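Local structure of outer membrane protein Omp121 (Bacteroides thetaiotaomicron, 5FQ8) at residues 275-280 with 290-295; 315-320 with 379-384; 57-62 with 129-134; 181-186 with 251-256. The protein probably imports substrate across the bacterial outer membrane as a TonB-dependent receptor, a beta barrel with a plug domain in its lumen, and binds calcium. All blocks are in the same frame, centred on the assembly; numbering follows the deposited sequence.

Contact 1 of 4, residues 275-280 with 290-295; sequences SQISDD and YDKYTF. With CA (calcium ion), chain M.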
loop_
_atom_site.group_PDB
_atom_site.type_symbol
_atom_site.label_atom_id
_atom_site.label_comp_id
_atom_site.label_asym_id
_atom_site.label_seq_id
_atom_site.Cartn_x
_atom_site.Cartn_y
_atom_site.Cartn_z
ATOM N N SER B 275 -17.768 14.133 -27.834
ATOM C CA SER B 275 -16.454 14.255 -28.439
ATOM C C SER B 275 -15.607 13.056 -28.073
ATOM O O SER B 275 -15.748 12.498 -26.988
ATOM C CB SER B 275 -15.764 15.527 -27.993
ATOM O OG SER B 275 -15.726 15.571 -26.591
ATOM N N GLN B 276 -14.734 12.665 -28.991
ATOM C CA GLN B 276 -13.878 11.508 -28.812
ATOM C C GLN B 276 -12.518 11.821 -29.397
ATOM O O GLN B 276 -12.421 12.373 -30.489
ATOM C CB GLN B 276 -14.474 10.276 -29.479
ATOM C CG GLN B 276 -13.654 9.030 -29.358
ATOM C CD GLN B 276 -12.634 8.910 -30.442
ATOM O OE1 GLN B 276 -12.626 9.692 -31.369
ATOM N NE2 GLN B 276 -11.755 7.937 -30.326
ATOM N N ILE B 277 -11.473 11.461 -28.663
ATOM C CA ILE B 277 -10.087 11.738 -29.025
ATOM C C ILE B 277 -9.241 10.564 -28.572
ATOM O O ILE B 277 -9.418 10.059 -27.464
ATOM C CB ILE B 277 -9.596 13.051 -28.385
ATOM C CG1 ILE B 277 -10.406 14.224 -28.898
ATOM C CG2 ILE B 277 -8.148 13.278 -28.675
ATOM C CD1 ILE B 277 -9.956 15.520 -28.368
ATOM N N SER B 278 -8.327 10.118 -29.426
ATOM C CA SER B 278 -7.483 8.974 -29.109
ATOM C C SER B 278 -6.099 9.190 -29.684
ATOM O O SER B 278 -5.874 8.970 -30.869
ATOM C CB SER B 278 -8.075 7.677 -29.632
ATOM O OG SER B 278 -9.104 7.240 -28.775
ATOM N N ASP B 279 -5.159 9.553 -28.828
ATOM C CA ASP B 279 -3.822 9.924 -29.249
ATOM C C ASP B 279 -2.831 8.835 -28.858
ATOM O O ASP B 279 -2.829 8.384 -27.717
ATOM C CB ASP B 279 -3.445 11.262 -28.616
ATOM C CG ASP B 279 -2.475 12.027 -29.439
ATOM O OD1 ASP B 279 -1.836 11.406 -30.307
ATOM O OD2 ASP B 279 -2.362 13.248 -29.211
ATOM N N ASP B 280 -2.003 8.413 -29.801
ATOM C CA ASP B 280 -0.841 7.575 -29.529
ATOM C C ASP B 280 0.327 8.300 -30.179
ATOM O O ASP B 280 0.516 8.205 -31.391
ATOM C CB ASP B 280 -1.026 6.162 -30.070
ATOM C CG ASP B 280 0.170 5.250 -29.802
ATOM O OD1 ASP B 280 1.235 5.701 -29.340
ATOM O OD2 ASP B 280 0.047 4.046 -30.082
ATOM N N TYR B 290 -3.582 9.127 -24.839
ATOM C CA TYR B 290 -4.584 9.995 -24.265
ATOM C C TYR B 290 -5.857 9.661 -25.001
ATOM O O TYR B 290 -5.880 9.712 -26.230
ATOM C CB TYR B 290 -4.200 11.448 -24.435
ATOM C CG TYR B 290 -5.197 12.461 -23.979
ATOM C CD1 TYR B 290 -5.673 12.473 -22.697
ATOM C CD2 TYR B 290 -5.617 13.450 -24.831
ATOM C CE1 TYR B 290 -6.558 13.434 -22.289
ATOM C CE2 TYR B 290 -6.491 14.405 -24.430
ATOM C CZ TYR B 290 -6.960 14.398 -23.168
ATOM O OH TYR B 290 -7.842 15.371 -22.802
ATOM N N ASP B 291 -6.861 9.232 -24.259
ATOM C CA ASP B 291 -8.202 9.060 -24.770
ATOM C C ASP B 291 -9.080 10.058 -24.047
ATOM O O ASP B 291 -9.115 10.070 -22.822
ATOM C CB ASP B 291 -8.687 7.634 -24.543
ATOM C CG ASP B 291 -7.829 6.625 -25.231
ATOM O OD1 ASP B 291 -7.355 6.926 -26.336
ATOM O OD2 ASP B 291 -7.616 5.526 -24.679
ATOM N N LYS B 292 -9.738 10.928 -24.793
ATOM C CA LYS B 292 -10.693 11.853 -24.218
ATOM C C LYS B 292 -12.074 11.490 -24.735
ATOM O O LYS B 292 -12.227 11.169 -25.913
ATOM C CB LYS B 292 -10.320 13.282 -24.559
ATOM C CG LYS B 292 -11.189 14.330 -23.936
ATOM C CD LYS B 292 -10.901 15.684 -24.510
ATOM C CE LYS B 292 -11.656 16.743 -23.771
ATOM N NZ LYS B 292 -11.449 18.078 -24.340
ATOM N N TYR B 293 -13.056 11.466 -23.838
ATOM C CA TYR B 293 -14.468 11.316 -24.181
ATOM C C TYR B 293 -15.255 12.331 -23.372
ATOM O O TYR B 293 -15.064 12.436 -22.163
ATOM C CB TYR B 293 -15.014 9.923 -23.873
ATOM C CG TYR B 293 -14.511 8.763 -24.698
ATOM C CD1 TYR B 293 -13.393 8.056 -24.312
ATOM C CD2 TYR B 293 -15.189 8.334 -25.822
ATOM C CE1 TYR B 293 -12.936 6.985 -25.036
ATOM C CE2 TYR B 293 -14.738 7.260 -26.555
ATOM C CZ TYR B 293 -13.608 6.591 -26.154
ATOM O OH TYR B 293 -13.133 5.517 -26.866
ATOM N N THR B 294 -16.139 13.066 -24.020
ATOM C CA THR B 294 -17.055 13.947 -23.313
ATOM C C THR B 294 -18.473 13.718 -23.801
ATOM O O THR B 294 -18.690 13.212 -24.896
ATOM C CB THR B 294 -16.707 15.416 -23.513
ATOM O OG1 THR B 294 -16.949 15.788 -24.882
ATOM C CG2 THR B 294 -15.263 15.647 -23.174
ATOM N N PHE B 295 -19.433 14.090 -22.960
ATOM C CA PHE B 295 -20.838 14.114 -23.317
ATOM C C PHE B 295 -21.464 15.302 -22.622
ATOM O O PHE B 295 -21.156 15.559 -21.465
ATOM C CB PHE B 295 -21.553 12.828 -22.917
ATOM C CG PHE B 295 -22.984 12.781 -23.355
ATOM C CD1 PHE B 295 -23.311 12.350 -24.627
ATOM C CD2 PHE B 295 -24.000 13.193 -22.508
ATOM C CE1 PHE B 295 -24.605 12.321 -25.040
ATOM C CE2 PHE B 295 -25.297 13.164 -22.916
ATOM C CZ PHE B 295 -25.605 12.726 -24.185
HETATM CA CA CA M . 3.479 6.043 -29.283
HETATM O O HOH W 1 -13.422 17.105 -26.511
#

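Contact 2 of 4, residues 315-320 with 379-384; sequences AYQKNN and YESERF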
loop_
_atom_site.group_PDB
_atom_site.type_symbol
_atom_site.label_atom_id
_atom_site.label_comp_id
_atom_site.label_asym_id
_atom_site.label_seq_id
_atom_site.Cartn_x
_atom_site.Cartn_y
_atom_site.Cartn_z
ATOM N N ALA B 315 -17.033 13.791 -18.346
ATOM C CA ALA B 315 -15.734 13.758 -19.000
ATOM C C ALA B 315 -14.983 12.515 -18.568
ATOM O O ALA B 315 -14.948 12.188 -17.381
ATOM C CB ALA B 315 -14.926 15.008 -18.678
ATOM N N TYR B 316 -14.402 11.824 -19.534
ATOM C CA TYR B 316 -13.530 10.692 -19.297
ATOM C C TYR B 316 -12.146 10.994 -19.839
ATOM O O TYR B 316 -12.004 11.706 -20.828
ATOM C CB TYR B 316 -14.055 9.456 -19.967
ATOM C CG TYR B 316 -13.139 8.277 -19.881
ATOM C CD1 TYR B 316 -13.199 7.412 -18.794
ATOM C CD2 TYR B 316 -12.228 8.010 -20.879
ATOM C CE1 TYR B 316 -12.371 6.326 -18.706
ATOM C CE2 TYR B 316 -11.391 6.925 -20.799
ATOM C CZ TYR B 316 -11.467 6.087 -19.709
ATOM O OH TYR B 316 -10.633 5.005 -19.632
ATOM N N GLN B 317 -11.122 10.439 -19.198
ATOM C CA GLN B 317 -9.811 10.446 -19.822
ATOM C C GLN B 317 -9.028 9.228 -19.383
ATOM O O GLN B 317 -9.180 8.754 -18.265
ATOM C CB GLN B 317 -9.038 11.724 -19.511
ATOM C CG GLN B 317 -8.526 11.874 -18.122
ATOM C CD GLN B 317 -7.898 13.227 -17.921
ATOM O OE1 GLN B 317 -8.591 14.225 -17.757
ATOM N NE2 GLN B 317 -6.581 13.272 -17.950
ATOM N N LYS B 318 -8.216 8.705 -20.288
ATOM C CA LYS B 318 -7.211 7.717 -19.933
ATOM C C LYS B 318 -5.872 8.198 -20.455
ATOM O O LYS B 318 -5.616 8.141 -21.656
ATOM C CB LYS B 318 -7.535 6.337 -20.485
ATOM C CG LYS B 318 -7.019 5.222 -19.593
ATOM C CD LYS B 318 -7.021 3.886 -20.270
ATOM C CE LYS B 318 -5.681 3.621 -20.886
ATOM N NZ LYS B 318 -5.693 2.440 -21.779
ATOM N N ASN B 319 -5.020 8.647 -19.555
ATOM C CA ASN B 319 -3.653 9.007 -19.881
ATOM C C ASN B 319 -2.707 7.856 -19.595
ATOM O O ASN B 319 -2.849 7.154 -18.597
ATOM C CB ASN B 319 -3.206 10.219 -19.071
ATOM C CG ASN B 319 -4.136 11.389 -19.212
ATOM O OD1 ASN B 319 -5.299 11.315 -18.863
ATOM N ND2 ASN B 319 -3.616 12.491 -19.702
ATOM N N ASN B 320 -1.751 7.669 -20.485
ATOM C CA ASN B 320 -0.559 6.868 -20.253
ATOM C C ASN B 320 0.625 7.750 -20.592
ATOM O O ASN B 320 0.570 8.516 -21.553
ATOM C CB ASN B 320 -0.520 5.610 -21.109
ATOM C CG ASN B 320 -1.602 4.628 -20.765
ATOM O OD1 ASN B 320 -2.696 4.695 -21.301
ATOM N ND2 ASN B 320 -1.301 3.694 -19.888
ATOM N N TYR B 379 -3.274 6.597 -16.001
ATOM C CA TYR B 379 -4.233 7.404 -15.260
ATOM C C TYR B 379 -5.573 7.294 -15.957
ATOM O O TYR B 379 -5.644 7.407 -17.179
ATOM C CB TYR B 379 -3.783 8.854 -15.177
ATOM C CG TYR B 379 -4.652 9.802 -14.386
ATOM C CD1 TYR B 379 -4.480 9.964 -13.028
ATOM C CD2 TYR B 379 -5.598 10.586 -15.013
ATOM C CE1 TYR B 379 -5.248 10.857 -12.315
ATOM C CE2 TYR B 379 -6.368 11.477 -14.309
ATOM C CZ TYR B 379 -6.191 11.607 -12.958
ATOM O OH TYR B 379 -6.960 12.492 -12.253
ATOM N N GLU B 380 -6.615 7.037 -15.187
ATOM C CA GLU B 380 -7.984 7.035 -15.672
ATOM C C GLU B 380 -8.801 7.947 -14.780
ATOM O O GLU B 380 -8.650 7.924 -13.561
ATOM C CB GLU B 380 -8.575 5.634 -15.688
ATOM C CG GLU B 380 -10.004 5.624 -16.175
ATOM C CD GLU B 380 -10.652 4.271 -16.193
ATOM O OE1 GLU B 380 -10.216 3.399 -16.960
ATOM O OE2 GLU B 380 -11.619 4.091 -15.443
ATOM N N SER B 381 -9.645 8.769 -15.380
ATOM C CA SER B 381 -10.394 9.762 -14.626
ATOM C C SER B 381 -11.833 9.810 -15.110
ATOM O O SER B 381 -12.095 9.661 -16.302
ATOM C CB SER B 381 -9.736 11.128 -14.763
ATOM O OG SER B 381 -10.603 12.158 -14.360
ATOM N N GLU B 382 -12.761 10.004 -14.187
ATOM C CA GLU B 382 -14.165 10.189 -14.511
ATOM C C GLU B 382 -14.640 11.453 -13.826
ATOM O O GLU B 382 -14.271 11.707 -12.689
ATOM C CB GLU B 382 -14.990 8.993 -14.069
ATOM C CG GLU B 382 -15.264 7.989 -15.178
ATOM C CD GLU B 382 -15.796 6.669 -14.678
ATOM O OE1 GLU B 382 -15.078 5.975 -13.925
ATOM O OE2 GLU B 382 -16.939 6.332 -15.046
ATOM N N ARG B 383 -15.432 12.264 -14.520
ATOM C CA ARG B 383 -15.743 13.595 -14.016
ATOM C C ARG B 383 -17.134 14.017 -14.437
ATOM O O ARG B 383 -17.475 13.921 -15.612
ATOM C CB ARG B 383 -14.733 14.627 -14.524
ATOM C CG ARG B 383 -15.080 16.048 -14.151
ATOM C CD ARG B 383 -13.976 16.997 -14.536
ATOM N NE ARG B 383 -14.273 18.365 -14.147
ATOM C CZ ARG B 383 -13.545 19.395 -14.528
ATOM N NH1 ARG B 383 -12.496 19.188 -15.294
ATOM N NH2 ARG B 383 -13.867 20.622 -14.157
ATOM N N PHE B 384 -17.910 14.525 -13.491
ATOM C CA PHE B 384 -19.233 15.058 -13.771
ATOM C C PHE B 384 -19.324 16.484 -13.254
ATOM O O PHE B 384 -18.985 16.749 -12.101
ATOM C CB PHE B 384 -20.319 14.185 -13.137
ATOM C CG PHE B 384 -21.646 14.853 -13.072
ATOM C CD1 PHE B 384 -22.458 14.904 -14.184
ATOM C CD2 PHE B 384 -22.070 15.465 -11.916
ATOM C CE1 PHE B 384 -23.680 15.535 -14.140
ATOM C CE2 PHE B 384 -23.289 16.109 -11.864
ATOM C CZ PHE B 384 -24.097 16.148 -12.979
HETATM O O HOH W 2 -12.565 13.082 -16.362
#

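Contact 3 of 4, residues 57-62 with 129-134; sequences TSDVMS and GANAIN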
loop_
_atom_site.group_PDB
_atom_site.type_symbol
_atom_site.label_atom_id
_atom_site.label_comp_id
_atom_site.label_asym_id
_atom_site.label_seq_id
_atom_site.Cartn_x
_atom_site.Cartn_y
_atom_site.Cartn_z
ATOM N N THR B 57 -7.139 21.383 -31.869
ATOM C CA THR B 57 -6.434 20.885 -30.709
ATOM C C THR B 57 -7.439 20.276 -29.747
ATOM O O THR B 57 -8.595 20.697 -29.685
ATOM C CB THR B 57 -5.688 22.019 -30.046
ATOM O OG1 THR B 57 -6.637 22.913 -29.456
ATOM C CG2 THR B 57 -4.885 22.763 -31.077
ATOM N N SER B 58 -6.994 19.271 -28.988
ATOM C CA SER B 58 -7.853 18.615 -28.005
ATOM C C SER B 58 -8.304 19.555 -26.912
ATOM O O SER B 58 -9.196 19.210 -26.139
ATOM C CB SER B 58 -7.119 17.459 -27.357
ATOM O OG SER B 58 -6.283 17.952 -26.339
ATOM N N ASP B 59 -7.740 20.737 -26.868
ATOM C CA ASP B 59 -7.751 21.596 -25.706
ATOM C C ASP B 59 -8.302 22.953 -26.109
ATOM O O ASP B 59 -8.047 23.430 -27.215
ATOM C CB ASP B 59 -6.324 21.669 -25.171
ATOM C CG ASP B 59 -6.106 22.831 -24.300
ATOM O OD1 ASP B 59 -6.831 22.974 -23.308
ATOM O OD2 ASP B 59 -5.202 23.613 -24.606
ATOM N N VAL B 60 -9.089 23.557 -25.228
ATOM C CA VAL B 60 -9.692 24.837 -25.559
ATOM C C VAL B 60 -8.691 25.978 -25.526
ATOM O O VAL B 60 -8.918 26.991 -26.189
ATOM C CB VAL B 60 -10.871 25.092 -24.604
ATOM C CG1 VAL B 60 -10.786 26.432 -23.948
ATOM C CG2 VAL B 60 -12.132 25.013 -25.365
ATOM N N MET B 61 -7.569 25.816 -24.826
ATOM C CA MET B 61 -6.664 26.913 -24.520
ATOM C C MET B 61 -5.402 26.949 -25.354
ATOM O O MET B 61 -4.865 28.029 -25.567
ATOM C CB MET B 61 -6.260 26.848 -23.056
ATOM C CG MET B 61 -7.364 27.199 -22.156
ATOM S SD MET B 61 -7.737 28.889 -22.440
ATOM C CE MET B 61 -9.342 29.011 -21.782
ATOM N N SER B 62 -4.881 25.810 -25.799
ATOM C CA SER B 62 -3.532 25.815 -26.345
ATOM C C SER B 62 -3.470 26.449 -27.722
ATOM O O SER B 62 -2.387 26.850 -28.164
ATOM C CB SER B 62 -2.973 24.396 -26.383
ATOM O OG SER B 62 -3.621 23.585 -27.333
ATOM N N GLY B 129 -7.767 20.752 -15.357
ATOM C CA GLY B 129 -9.206 20.607 -15.348
ATOM C C GLY B 129 -9.884 21.249 -16.525
ATOM O O GLY B 129 -10.977 20.836 -16.931
ATOM N N ALA B 130 -9.258 22.264 -17.093
ATOM C CA ALA B 130 -9.859 22.907 -18.238
ATOM C C ALA B 130 -9.697 22.076 -19.492
ATOM O O ALA B 130 -10.527 22.179 -20.391
ATOM C CB ALA B 130 -9.276 24.300 -18.430
ATOM N N ASN B 131 -8.686 21.221 -19.554
ATOM C CA ASN B 131 -8.520 20.395 -20.735
ATOM C C ASN B 131 -9.711 19.497 -21.021
ATOM O O ASN B 131 -9.684 18.782 -22.022
ATOM C CB ASN B 131 -7.293 19.526 -20.581
ATOM C CG ASN B 131 -6.066 20.231 -20.936
ATOM O OD1 ASN B 131 -6.021 21.441 -20.902
ATOM N ND2 ASN B 131 -5.043 19.484 -21.309
ATOM N N ALA B 132 -10.733 19.495 -20.169
ATOM C CA ALA B 132 -11.832 18.566 -20.347
ATOM C C ALA B 132 -12.920 19.143 -21.215
ATOM O O ALA B 132 -13.650 18.394 -21.866
ATOM C CB ALA B 132 -12.427 18.176 -19.000
ATOM N N ILE B 133 -13.063 20.463 -21.213
ATOM C CA ILE B 133 -14.086 21.087 -22.023
ATOM C C ILE B 133 -13.820 20.763 -23.478
ATOM O O ILE B 133 -12.668 20.627 -23.900
ATOM C CB ILE B 133 -14.122 22.597 -21.743
ATOM C CG1 ILE B 133 -15.207 23.268 -22.551
ATOM C CG2 ILE B 133 -12.839 23.232 -22.097
ATOM C CD1 ILE B 133 -15.485 24.624 -22.063
ATOM N N ASN B 134 -14.894 20.545 -24.228
ATOM C CA ASN B 134 -14.799 20.233 -25.642
ATOM C C ASN B 134 -14.852 21.530 -26.433
ATOM O O ASN B 134 -15.883 22.215 -26.406
ATOM C CB ASN B 134 -15.936 19.318 -26.051
ATOM C CG ASN B 134 -16.097 19.209 -27.552
ATOM O OD1 ASN B 134 -15.192 19.500 -28.331
ATOM N ND2 ASN B 134 -17.258 18.753 -27.962
HETATM O O HOH W 3 -10.191 21.989 -23.708
#

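Contact 4 of 4, residues 181-186 with 251-256; sequences GGVQWS and AGFRYS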
loop_
_atom_site.group_PDB
_atom_site.type_symbol
_atom_site.label_atom_id
_atom_site.label_comp_id
_atom_site.label_asym_id
_atom_site.label_seq_id
_atom_site.Cartn_x
_atom_site.Cartn_y
_atom_site.Cartn_z
ATOM N N GLY B 181 -14.862 15.448 -37.910
ATOM C CA GLY B 181 -14.051 14.255 -37.883
ATOM C C GLY B 181 -12.627 14.596 -38.250
ATOM O O GLY B 181 -12.384 15.215 -39.277
ATOM N N GLY B 182 -11.667 14.216 -37.412
ATOM C CA GLY B 182 -10.310 14.682 -37.567
ATOM C C GLY B 182 -9.312 13.546 -37.514
ATOM O O GLY B 182 -9.582 12.466 -37.008
ATOM N N VAL B 183 -8.135 13.838 -38.041
ATOM C CA VAL B 183 -7.020 12.908 -38.111
ATOM C C VAL B 183 -5.760 13.747 -38.119
ATOM O O VAL B 183 -5.684 14.737 -38.841
ATOM C CB VAL B 183 -7.111 12.024 -39.367
ATOM C CG1 VAL B 183 -5.769 11.507 -39.725
ATOM C CG2 VAL B 183 -8.055 10.883 -39.141
ATOM N N GLN B 184 -4.779 13.400 -37.298
ATOM C CA GLN B 184 -3.585 14.236 -37.293
ATOM C C GLN B 184 -2.381 13.452 -36.820
ATOM O O GLN B 184 -2.494 12.543 -36.005
ATOM C CB GLN B 184 -3.756 15.494 -36.438
ATOM C CG GLN B 184 -3.498 15.292 -35.000
ATOM C CD GLN B 184 -3.203 16.577 -34.282
ATOM O OE1 GLN B 184 -3.855 17.584 -34.497
ATOM N NE2 GLN B 184 -2.214 16.543 -33.402
ATOM N N TRP B 185 -1.228 13.810 -37.363
ATOM C CA TRP B 185 0.034 13.174 -37.052
ATOM C C TRP B 185 0.915 14.117 -36.251
ATOM O O TRP B 185 0.835 15.336 -36.393
ATOM C CB TRP B 185 0.758 12.775 -38.326
ATOM C CG TRP B 185 0.087 11.749 -39.076
ATOM C CD1 TRP B 185 0.371 10.436 -39.081
ATOM C CD2 TRP B 185 -1.012 11.926 -39.944
ATOM N NE1 TRP B 185 -0.484 9.766 -39.903
ATOM C CE2 TRP B 185 -1.346 10.672 -40.450
ATOM C CE3 TRP B 185 -1.751 13.030 -40.348
ATOM C CZ2 TRP B 185 -2.378 10.487 -41.341
ATOM C CZ3 TRP B 185 -2.771 12.844 -41.234
ATOM C CH2 TRP B 185 -3.076 11.585 -41.721
ATOM N N SER B 186 1.780 13.541 -35.427
ATOM C CA SER B 186 2.800 14.308 -34.729
ATOM C C SER B 186 4.159 13.682 -34.990
ATOM O O SER B 186 4.301 12.462 -34.901
ATOM C CB SER B 186 2.509 14.379 -33.240
ATOM O OG SER B 186 2.071 13.137 -32.728
ATOM N N ALA B 251 5.709 8.144 -35.975
ATOM C CA ALA B 251 4.792 9.248 -36.169
ATOM C C ALA B 251 3.642 9.058 -35.203
ATOM O O ALA B 251 3.012 8.002 -35.188
ATOM C CB ALA B 251 4.298 9.301 -37.608
ATOM N N GLY B 252 3.401 10.050 -34.365
ATOM C CA GLY B 252 2.198 10.019 -33.569
ATOM C C GLY B 252 0.983 10.033 -34.467
ATOM O O GLY B 252 1.002 10.609 -35.551
ATOM N N PHE B 253 -0.065 9.348 -34.040
ATOM C CA PHE B 253 -1.331 9.388 -34.750
ATOM C C PHE B 253 -2.436 9.704 -33.764
ATOM O O PHE B 253 -2.382 9.274 -32.610
ATOM C CB PHE B 253 -1.613 8.093 -35.460
ATOM C CG PHE B 253 -2.866 8.121 -36.281
ATOM C CD1 PHE B 253 -2.864 8.669 -37.554
ATOM C CD2 PHE B 253 -4.047 7.602 -35.787
ATOM C CE1 PHE B 253 -4.015 8.696 -38.312
ATOM C CE2 PHE B 253 -5.196 7.623 -36.546
ATOM C CZ PHE B 253 -5.178 8.176 -37.805
ATOM N N ARG B 254 -3.414 10.483 -34.214
ATOM C CA ARG B 254 -4.541 10.883 -33.385
ATOM C C ARG B 254 -5.775 10.955 -34.270
ATOM O O ARG B 254 -5.728 11.551 -35.350
ATOM C CB ARG B 254 -4.278 12.228 -32.696
ATOM C CG ARG B 254 -5.398 12.701 -31.794
ATOM C CD ARG B 254 -5.313 14.186 -31.444
ATOM N NE ARG B 254 -6.024 15.046 -32.389
ATOM C CZ ARG B 254 -6.314 16.322 -32.156
ATOM N NH1 ARG B 254 -5.963 16.876 -31.016
ATOM N NH2 ARG B 254 -6.953 17.046 -33.055
ATOM N N TYR B 255 -6.869 10.336 -33.826
ATOM C CA TYR B 255 -8.138 10.390 -34.543
ATOM C C TYR B 255 -9.221 10.917 -33.624
ATOM O O TYR B 255 -9.309 10.508 -32.476
ATOM C CB TYR B 255 -8.532 9.036 -35.107
ATOM C CG TYR B 255 -8.736 7.930 -34.112
ATOM C CD1 TYR B 255 -9.968 7.725 -33.520
ATOM C CD2 TYR B 255 -7.713 7.053 -33.805
ATOM C CE1 TYR B 255 -10.170 6.699 -32.628
ATOM C CE2 TYR B 255 -7.908 6.026 -32.919
ATOM C CZ TYR B 255 -9.141 5.858 -32.333
ATOM O OH TYR B 255 -9.353 4.840 -31.445
ATOM N N SER B 256 -10.015 11.856 -34.124
ATOM C CA SER B 256 -11.042 12.503 -33.329
ATOM C C SER B 256 -12.385 12.409 -34.022
ATOM O O SER B 256 -12.458 12.428 -35.248
ATOM C CB SER B 256 -10.735 13.961 -33.070
ATOM O OG SER B 256 -11.900 14.589 -32.559
#

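Contact 1 of 4, residues 275-280 with 290-295
Y293 turns its ring alongside Q276 on the strand opposite, the two side chains pointing the same way, with Q276 CG 3.5 Å from Y293 CE2. Q276 leaves the backbone with CG anti to N (chi1 180°) and bends at chi2; its amide plane stands 65° from the ring. One non-hydrogen-bonded pair further on, the S278 hydroxyl donates to D291 OD1 at 3.0 Å, meeting that oxygen from above the carboxylate plane. These four residues share one face of the hairpin formed by strands 268-280 and 289-303, part of the transmembrane barrel of a TonB-dependent receptor; a bound lipid lies about 4 Å from the Y293 side chain, consistent with this face looking out to the membrane. The opposite face, carrying S275, I277, D279, Y290, K292 and T294, is turned to the plug. There I277 and K292 run side by side, I277 CB 3.9 Å from K292 CB, and the extended lysine chain carries NZ into the plug, where the carbonyl oxygens of S58, N131 and I133 accept hydrogen bonds. The strands run antiparallel at 178°, and the straightest backbone bond between them is D279 N to Y290 O, 2.7 Å, nearly along the C=O axis. At the end of strand 268-280, D280 OD1 binds calcium at 2.3 Å, together with G281, I283, T285 and D288 of the connecting loop.

Contact 2 of 4, residues 315-320 with 379-384
Strands 315-320 and 379-384 run antiparallel at 171°, their axes 4.6 Å apart at closest approach, with hydrogen-bonded pairs at A315-R383, Q317-S381 and N319-Y379. The rungs are uneven: S381 N reaches Q317 O at 2.9 Å in the carbonyl plane, whereas R383 N to A315 O is weak. On the face with K318 and E382, Y316 extends with CG anti to its backbone N and crosses E380 obliquely. Its hydroxyl donates to E380 OE1 at 3.1 Å from above the carboxylate plane, while Y316 CE1 lies 3.5 Å from E380 CG. A leucine at Y316 lacks the hydroxyl, and E380 OE1 would probably be less firmly oriented, its carboxylate left to depend more on its other partners. On the other face, Q317 NE2 donates to N319 OD1 at 2.5 Å, and this oxygen lies at the edge of the Y379 ring, near its plane. Water 2 donates to A315 O and bonds S381 OG. R383 extends to a salt bridge with D407 and a hydrogen bond to G129 O of the plug, and Y379 stacks on F126. E380 and E382 both form salt bridges with R453 of the second subunit. Within the barrel wall, strands 289-303 and 398-417 flank this pair.

Contact 3 of 4, residues 57-62 with 129-134
The D59 carboxylate and the N131 amide cross obliquely, their planes 42° apart, and the oxygens facing one another are both acceptors: D59 OD1 lies 3.0 Å from N131 OD1 without a hydrogen bond. Each has a donor elsewhere. N84 ND2 donates to N131 OD1, and the backbone N of M61 bonds weakly to D59 OD1. D59 sends CG anti to its backbone N (chi1 161°), which turns the carboxylate back over the amides that follow it; S62 N makes a second weak bond, to D59 OD2. The turn is held further by T57 OG1, which donates to D59 O at 2.7 Å on a lone pair. Beside this polar crossing, V60 and I133 also meet obliquely: the I133 CG2 methyl lies 3.7 Å from V60 CB and 3.8 Å from V60 CG2. No direct hydrogen bond joins the two segments. Water 3 does so instead, accepting from V60 N and donating to I133 O at 2.8 Å, with a weaker bond to A130 O. Both loops belong to the plug domain, 57-62 following helix 49-54 and 129-134 following strand 125-128. Each also meets strand 268-280 of the barrel wall, S58 packing on I277 and N134 on S275. V60 also packs on I164 of strand 161-166 and on V138 and M141 of strand 138-144, and I133 also reaches I164.

Contact 4 of 4, residues 181-186 with 251-256
From CB, 3.5 Å from G252 O, the W185 side chain leaves strand 181-186 with CG anti to the carbonyl carbon (chi1 -66°). CD1 then comes within 4.3 Å of A251 CB, which lies at the ring edge near its plane. Further out, NE1 is 3.5 Å from F253 CD1, with CE2 just behind, and next to CE2 on the six-membered ring CZ2 approaches F253 CE1. The result is an edge-to-face (T-shaped) pair in which the phenylalanine edge addresses the indole face, centroids of the five-membered ring and F253 5.2 Å apart and planes at 72°. V183 CG1 extends the apolar patch, touching F253 CE1 at 3.6 Å. An alanine at W185 removes the indole face that the F253 edge meets, which would probably leave F253 less firmly packed. These residues lie on one face of antiparallel strands 177-188 and 252-264, staves of the barrel, and the former also pairs with strand 973-983, so the first strand meets the last and closes the cylinder. On the other face, the Q184 amide stacks over the R254 guanidinium, planes 23° apart, Q184 OE1 3.5 Å from R254 NH2 at an angle too poor for a bond. Each polar end is held elsewhere: Q184 OE1 accepts from Y934 OH, and R254 NH2 donates to R56 O. S186 OG sits 3.2 Å from G252 CA.

From the N terminus, contact 3 comes first, closing a 66-residue loop inside the plug domain. Contact 4 follows, bringing strands 177-188 and 252-264 together across 64 residues of chain, then contact 1 closes the short calcium-binding loop between 280 and 290, and contact 2 closes a 58-residue excursion that runs into the start of strand 376-394. The four are in series: none nests in or crosses another. Contacts 4, 1 and 2 occupy six successive barrel strands, linked by backbone bonds such as D280 O to F253 N and Y293 O to Y316 N. Contact 3 joins two plug loops, and K292 of contact 1 and R383 of contact 2 tie them to the wall.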